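PDB 4JZA: uncharacterized protein from Legionella longbeachae NSW150, which probably acts as a phosphoinositide phosphatase that removes the 3-phosphate from phosphatidylinositol 3-phosphate, an activity linked to lipid metabolism during host infection. Local coordinates for residues A[129-134]-A[315-320]; A[136-141]-A[336-341]. All blocks are in the same frame, centred on the assembly; numbering follows the deposited sequence.

Contact 1 of 2, residues A[129-134]-A[315-320]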
loop_
_atom_site.group_PDB
_atom_site.type_symbol
_atom_site.label_atom_id
_atom_site.label_comp_id
_atom_site.label_asym_id
_atom_site.label_seq_id
_atom_site.Cartn_x
_atom_site.Cartn_y
_atom_site.Cartn_z
ATOM N N LEU A 129 -5.986 -5.577 4.332
ATOM C CA LEU A 129 -6.616 -4.237 4.418
ATOM C C LEU A 129 -5.878 -3.116 3.614
ATOM O O LEU A 129 -6.476 -2.343 2.866
ATOM C CB LEU A 129 -6.698 -3.813 5.878
ATOM C CG LEU A 129 -7.529 -2.562 6.177
ATOM C CD1 LEU A 129 -8.926 -2.675 5.644
ATOM C CD2 LEU A 129 -7.560 -2.232 7.661
ATOM N N ASN A 130 -4.560 -3.068 3.776
ATOM C CA ASN A 130 -3.716 -2.034 3.213
ATOM C C ASN A 130 -3.826 -2.066 1.730
ATOM O O ASN A 130 -3.975 -1.041 1.096
ATOM C CB ASN A 130 -2.271 -2.264 3.638
ATOM C CG ASN A 130 -1.348 -1.133 3.214
ATOM O OD1 ASN A 130 -1.563 0.021 3.570
ATOM N ND2 ASN A 130 -0.301 -1.476 2.455
ATOM N N GLU A 131 -3.780 -3.273 1.179
ATOM C CA GLU A 131 -3.815 -3.514 -0.308
ATOM C C GLU A 131 -5.214 -3.449 -0.864
ATOM O O GLU A 131 -5.424 -2.930 -1.955
ATOM C CB GLU A 131 -3.071 -4.825 -0.708
ATOM C CG GLU A 131 -1.565 -4.716 -0.463
ATOM C CD GLU A 131 -0.804 -6.023 -0.472
ATOM O OE1 GLU A 131 -0.903 -6.842 -1.409
ATOM O OE2 GLU A 131 -0.053 -6.264 0.461
ATOM N N ALA A 132 -6.193 -3.908 -0.115
ATOM C CA ALA A 132 -7.581 -3.653 -0.521
ATOM C C ALA A 132 -7.867 -2.169 -0.646
ATOM O O ALA A 132 -8.521 -1.762 -1.558
ATOM C CB ALA A 132 -8.582 -4.297 0.436
ATOM N N GLU A 133 -7.355 -1.344 0.239
ATOM C CA GLU A 133 -7.606 0.081 0.099
ATOM C C GLU A 133 -7.020 0.637 -1.206
ATOM O O GLU A 133 -7.620 1.472 -1.851
ATOM C CB GLU A 133 -7.008 0.840 1.268
ATOM C CG GLU A 133 -7.472 2.287 1.312
ATOM C CD GLU A 133 -6.610 3.196 2.176
ATOM O OE1 GLU A 133 -7.161 4.252 2.510
ATOM O OE2 GLU A 133 -5.428 2.888 2.511
ATOM N N GLN A 134 -5.835 0.178 -1.580
ATOM C CA GLN A 134 -5.176 0.649 -2.774
ATOM C C GLN A 134 -5.971 0.346 -4.020
ATOM O O GLN A 134 -6.169 1.212 -4.837
ATOM C CB GLN A 134 -3.824 -0.051 -2.880
ATOM C CG GLN A 134 -2.785 0.316 -1.815
ATOM C CD GLN A 134 -1.556 -0.532 -1.973
ATOM O OE1 GLN A 134 -1.397 -1.126 -2.946
ATOM N NE2 GLN A 134 -0.681 -0.519 -1.112
ATOM N N GLU A 315 -1.971 -13.998 -4.467
ATOM C CA GLU A 315 -3.278 -14.426 -4.851
ATOM C C GLU A 315 -4.343 -13.362 -4.513
ATOM O O GLU A 315 -5.301 -13.147 -5.247
ATOM C CB GLU A 315 -3.600 -15.753 -4.174
ATOM C CG GLU A 315 -4.901 -16.325 -4.690
ATOM C CD GLU A 315 -5.421 -17.484 -3.877
ATOM O OE1 GLU A 315 -5.655 -18.537 -4.505
ATOM O OE2 GLU A 315 -5.621 -17.335 -2.645
ATOM N N HIS A 316 -4.188 -12.723 -3.377
ATOM C CA HIS A 316 -5.118 -11.682 -3.015
ATOM C C HIS A 316 -5.068 -10.506 -4.009
ATOM O O HIS A 316 -6.118 -9.969 -4.400
ATOM C CB HIS A 316 -4.982 -11.264 -1.523
ATOM C CG HIS A 316 -3.664 -10.673 -1.154
ATOM N ND1 HIS A 316 -2.657 -11.409 -0.576
ATOM C CD2 HIS A 316 -3.185 -9.416 -1.286
ATOM C CE1 HIS A 316 -1.604 -10.639 -0.375
ATOM N NE2 HIS A 316 -1.896 -9.421 -0.801
ATOM N N GLN A 317 -3.875 -10.128 -4.458
ATOM C CA GLN A 317 -3.806 -9.033 -5.402
ATOM C C GLN A 317 -4.648 -9.414 -6.638
ATOM O O GLN A 317 -5.344 -8.581 -7.197
ATOM C CB GLN A 317 -2.348 -8.725 -5.817
ATOM C CG GLN A 317 -1.516 -8.023 -4.758
ATOM C CD GLN A 317 -1.240 -6.553 -5.014
ATOM O OE1 GLN A 317 -1.290 -6.034 -6.145
ATOM N NE2 GLN A 317 -0.925 -5.880 -3.957
ATOM N N GLN A 318 -4.577 -10.674 -7.049
ATOM C CA GLN A 318 -5.224 -11.114 -8.296
ATOM C C GLN A 318 -6.733 -11.014 -8.159
ATOM O O GLN A 318 -7.397 -10.497 -9.064
ATOM C CB GLN A 318 -4.770 -12.492 -8.710
ATOM C CG GLN A 318 -3.251 -12.598 -8.804
ATOM C CD GLN A 318 -2.739 -13.892 -9.426
ATOM O OE1 GLN A 318 -2.918 -14.994 -8.916
ATOM N NE2 GLN A 318 -2.080 -13.750 -10.520
ATOM N N PHE A 319 -7.253 -11.410 -7.003
ATOM C CA PHE A 319 -8.673 -11.248 -6.746
ATOM C C PHE A 319 -9.028 -9.787 -6.679
ATOM O O PHE A 319 -10.085 -9.413 -7.140
ATOM C CB PHE A 319 -9.125 -11.918 -5.452
ATOM C CG PHE A 319 -9.362 -13.401 -5.567
ATOM C CD1 PHE A 319 -10.485 -13.892 -6.216
ATOM C CD2 PHE A 319 -8.497 -14.300 -4.973
ATOM C CE1 PHE A 319 -10.742 -15.243 -6.284
ATOM C CE2 PHE A 319 -8.741 -15.662 -5.038
ATOM C CZ PHE A 319 -9.875 -16.133 -5.683
ATOM N N PHE A 320 -8.155 -8.955 -6.123
ATOM C CA PHE A 320 -8.427 -7.518 -6.076
ATOM C C PHE A 320 -8.438 -6.983 -7.503
ATOM O O PHE A 320 -9.341 -6.220 -7.893
ATOM C CB PHE A 320 -7.376 -6.753 -5.264
ATOM C CG PHE A 320 -7.348 -7.065 -3.782
ATOM C CD1 PHE A 320 -8.362 -7.718 -3.156
ATOM C CD2 PHE A 320 -6.277 -6.646 -3.018
ATOM C CE1 PHE A 320 -8.296 -7.970 -1.800
ATOM C CE2 PHE A 320 -6.197 -6.882 -1.676
ATOM C CZ PHE A 320 -7.202 -7.553 -1.057
#
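Two rings of helix 315-325 meet the flank of helix 122-140 in opposite styles, one through an edge and the other through a face. The Phe320 ring is sandwiched: Ala132 CA lies over one face, 4.1 Å from the ring centroid in a CH-pi contact, while the carbonyl O of His316, one turn back in its own helix, sits on the opposite face, offset toward the rim. Glu131 CB fills an in-plane position at the ring edge, and Ala132 CB touches the tip, 3.8 Å from Phe320 CZ. His316 meets Glu131 with its imidazole edge, its CG held in the crowded position between backbone N and carbonyl carbon (chi1 63°). In this His-carboxylate hydrogen bond His316 NE2 donates to Glu131 OE1 at 2.8 Å, the acceptor nearly in the ring plane but the bond clearly bent. Gln317 NE2 gives the same oxygen a straighter bond, 2.7 Å to Glu131 OE1 with an angle of 170° at the hydrogen. The two donors lie out of the carboxylate plane on opposite sides, so Glu131 OE1, on its extended chain, is gripped from both; this pairing would be expected to favour the ionised carboxylate. The bend of Gln317 at chi2 swings its amide across, and its OE1 is held by Tyr135 and Thr344, which fixes which way the amide faces. The two helices run broadly parallel here; the axes of these short segments approach to 10.2 Å and cross at -27°. Helix 41-62 backs the apolar part, with Phe58 against Ala132 and Leu59 against Phe320, and helix 95-116 packs on Leu129.

Contact 2 of 2, residues A[136-141]-A[336-341]; sequences ALMGEG and SFLSSR
Leu137, Met138 and Gly141, at the C-terminal end of helix 122-140, make the dense half of this contact by lying along the irregular segment 336-341. The Met138 side chain, modelled as selenomethionine, leaves with CG anti to the backbone N (chi1 -167°), passes over the carbonyl O of Phe337 and turns at its last torsion. It then runs side by side with Leu338, both pointing the same way, with Met138 SE 4.0 Å from Leu338 CD1. The helix backbone joins in through a CA-H...O contact, Met138 CA lying 3.4 Å from Phe337 O. Phe337 turns its ring edge to the helix: CD2 comes within 3.8 Å of Leu137 O, near the ring plane. Gly141, the first residue to leave helical angles, with positive phi (84°), packs closely too, its bare CA 3.5 Å from Ser336 OG and its carbonyl carbon near Phe337 CD2. Farther along, Leu137 CD1 abuts the edge of the Arg341 guanidinium, 3.9 Å from NH2, a group held by Asn130, the carbonyl of Asn612 and a salt bridge to Glu133. The loop here is shaped by an ST turn, in which Ser339 OG accepts from Arg341 N in a nearly straight bond (166°), and Asn612 O also bonds that hydroxyl. Through this loop the chain passes from helix 315-325 toward strand 352-359 of the central mixed sheet, while the helix facing it ends just before strand 144-150 of the same sheet. Packing slackens at partly exposed Ser336. No direct hydrogen bond joins the segments; instead a water bridges them, donating to Met138 O at 2.7 Å and accepting from both the backbone N and the hydroxyl of Ser336.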
loop_
_atom_site.group_PDB
_atom_site.type_symbol
_atom_site.label_atom_id
_atom_site.label_comp_id
_atom_site.label_asym_id
_atom_site.label_seq_id
_atom_site.Cartn_x
_atom_site.Cartn_y
_atom_site.Cartn_z
ATOM N N ALA A 136 -9.191 -0.413 -4.003
ATOM C CA ALA A 136 -10.433 0.404 -3.961
ATOM C C ALA A 136 -10.231 1.787 -4.549
ATOM O O ALA A 136 -11.126 2.313 -5.240
ATOM C CB ALA A 136 -11.005 0.585 -2.542
ATOM N N LEU A 137 -9.059 2.373 -4.252
ATOM C CA LEU A 137 -8.718 3.703 -4.754
ATOM C C LEU A 137 -8.442 3.731 -6.274
ATOM O O LEU A 137 -8.826 4.702 -6.942
ATOM C CB LEU A 137 -7.521 4.283 -4.006
ATOM C CG LEU A 137 -7.762 4.614 -2.542
ATOM C CD1 LEU A 137 -6.417 4.892 -1.869
ATOM C CD2 LEU A 137 -8.733 5.783 -2.338
HETATM N N MSE A 138 -7.759 2.706 -6.799
HETATM C CA MSE A 138 -7.522 2.614 -8.223
HETATM C C MSE A 138 -8.840 2.633 -8.961
HETATM O O MSE A 138 -9.049 3.396 -9.913
HETATM C CB MSE A 138 -6.811 1.311 -8.473
HETATM C CG MSE A 138 -6.269 1.302 -9.868
HETATM SE SE MSE A 138 -5.232 -0.307 -10.209
HETATM C CE MSE A 138 -6.642 -1.697 -10.235
ATOM N N GLY A 139 -9.770 1.815 -8.485
ATOM C CA GLY A 139 -11.092 1.669 -9.101
ATOM C C GLY A 139 -11.863 2.975 -9.153
ATOM O O GLY A 139 -12.551 3.238 -10.111
ATOM N N GLU A 140 -11.684 3.803 -8.139
ATOM C CA GLU A 140 -12.463 4.995 -7.943
ATOM C C GLU A 140 -11.928 6.120 -8.821
ATOM O O GLU A 140 -12.670 7.012 -9.169
ATOM C CB GLU A 140 -12.354 5.428 -6.479
ATOM C CG GLU A 140 -13.644 5.885 -5.803
ATOM C CD GLU A 140 -13.431 6.323 -4.328
ATOM O OE1 GLU A 140 -12.508 7.130 -4.040
ATOM O OE2 GLU A 140 -14.183 5.868 -3.428
ATOM N N GLY A 141 -10.645 6.096 -9.182
ATOM C CA GLY A 141 -10.050 7.220 -9.906
ATOM C C GLY A 141 -9.582 8.361 -9.009
ATOM O O GLY A 141 -9.779 8.326 -7.814
ATOM N N SER A 336 -7.089 3.921 -13.914
ATOM C CA SER A 336 -6.926 5.305 -14.280
ATOM C C SER A 336 -5.922 6.051 -13.433
ATOM O O SER A 336 -5.502 7.141 -13.801
ATOM C CB SER A 336 -8.256 6.035 -14.270
ATOM O OG SER A 336 -8.688 6.300 -12.965
ATOM N N PHE A 337 -5.533 5.449 -12.314
ATOM C CA PHE A 337 -4.746 6.094 -11.254
ATOM C C PHE A 337 -4.297 5.022 -10.297
ATOM O O PHE A 337 -5.071 4.163 -9.962
ATOM C CB PHE A 337 -5.644 7.041 -10.475
ATOM C CG PHE A 337 -5.192 7.304 -9.063
ATOM C CD1 PHE A 337 -3.926 7.792 -8.806
ATOM C CD2 PHE A 337 -6.053 7.091 -7.976
ATOM C CE1 PHE A 337 -3.507 8.093 -7.524
ATOM C CE2 PHE A 337 -5.640 7.390 -6.684
ATOM C CZ PHE A 337 -4.369 7.893 -6.461
ATOM N N LEU A 338 -3.066 5.082 -9.850
ATOM C CA LEU A 338 -2.536 4.135 -8.873
ATOM C C LEU A 338 -1.979 4.919 -7.673
ATOM O O LEU A 338 -1.169 5.790 -7.831
ATOM C CB LEU A 338 -1.399 3.302 -9.503
ATOM C CG LEU A 338 -1.870 2.029 -10.164
ATOM C CD1 LEU A 338 -2.539 2.305 -11.467
ATOM C CD2 LEU A 338 -0.701 1.083 -10.385
ATOM N N SER A 339 -2.411 4.559 -6.482
ATOM C CA SER A 339 -1.802 5.026 -5.272
ATOM C C SER A 339 -0.282 4.787 -5.255
ATOM O O SER A 339 0.217 3.782 -5.736
ATOM C CB SER A 339 -2.434 4.259 -4.110
ATOM O OG SER A 339 -1.615 4.308 -2.927
ATOM N N SER A 340 0.426 5.713 -4.620
ATOM C CA SER A 340 1.853 5.639 -4.398
ATOM C C SER A 340 2.308 4.322 -3.753
ATOM O O SER A 340 3.465 3.899 -3.908
ATOM C CB SER A 340 2.299 6.846 -3.537
ATOM O OG SER A 340 2.048 6.628 -2.145
ATOM N N ARG A 341 1.452 3.665 -2.985
ATOM C CA ARG A 341 1.913 2.428 -2.307
ATOM C C ARG A 341 1.788 1.216 -3.206
ATOM O O ARG A 341 2.210 0.128 -2.854
ATOM C CB ARG A 341 1.057 2.130 -1.103
ATOM C CG ARG A 341 1.151 3.109 0.031
ATOM C CD ARG A 341 -0.014 2.813 0.979
ATOM N NE ARG A 341 -1.281 3.368 0.532
ATOM C CZ ARG A 341 -2.462 2.983 0.959
ATOM N NH1 ARG A 341 -2.592 2.019 1.860
ATOM N NH2 ARG A 341 -3.530 3.572 0.471
HETATM O O HOH W 1 -9.475 3.808 -12.543
#

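Overall arrangement
The two contacts lie with centres 12 Å apart, successive sections of helix 122-140 serving each in turn: 129-134 for contact 1, then 136-141 for contact 2. Their partners follow in the same order, helix segment 315-320 and then loop segment 336-341, so the pairings interleave along the chain. The long excursion between them includes the region of the insertion-domain family (189-282), and both contacts bring its returning chain back onto one helix near the centre of the protein. They also touch directly: Arg341 of contact 2 forms a salt bridge with Glu133 on the contact 1 section, Glu133 OE2 lying 2.9 Å from Arg341 NH2.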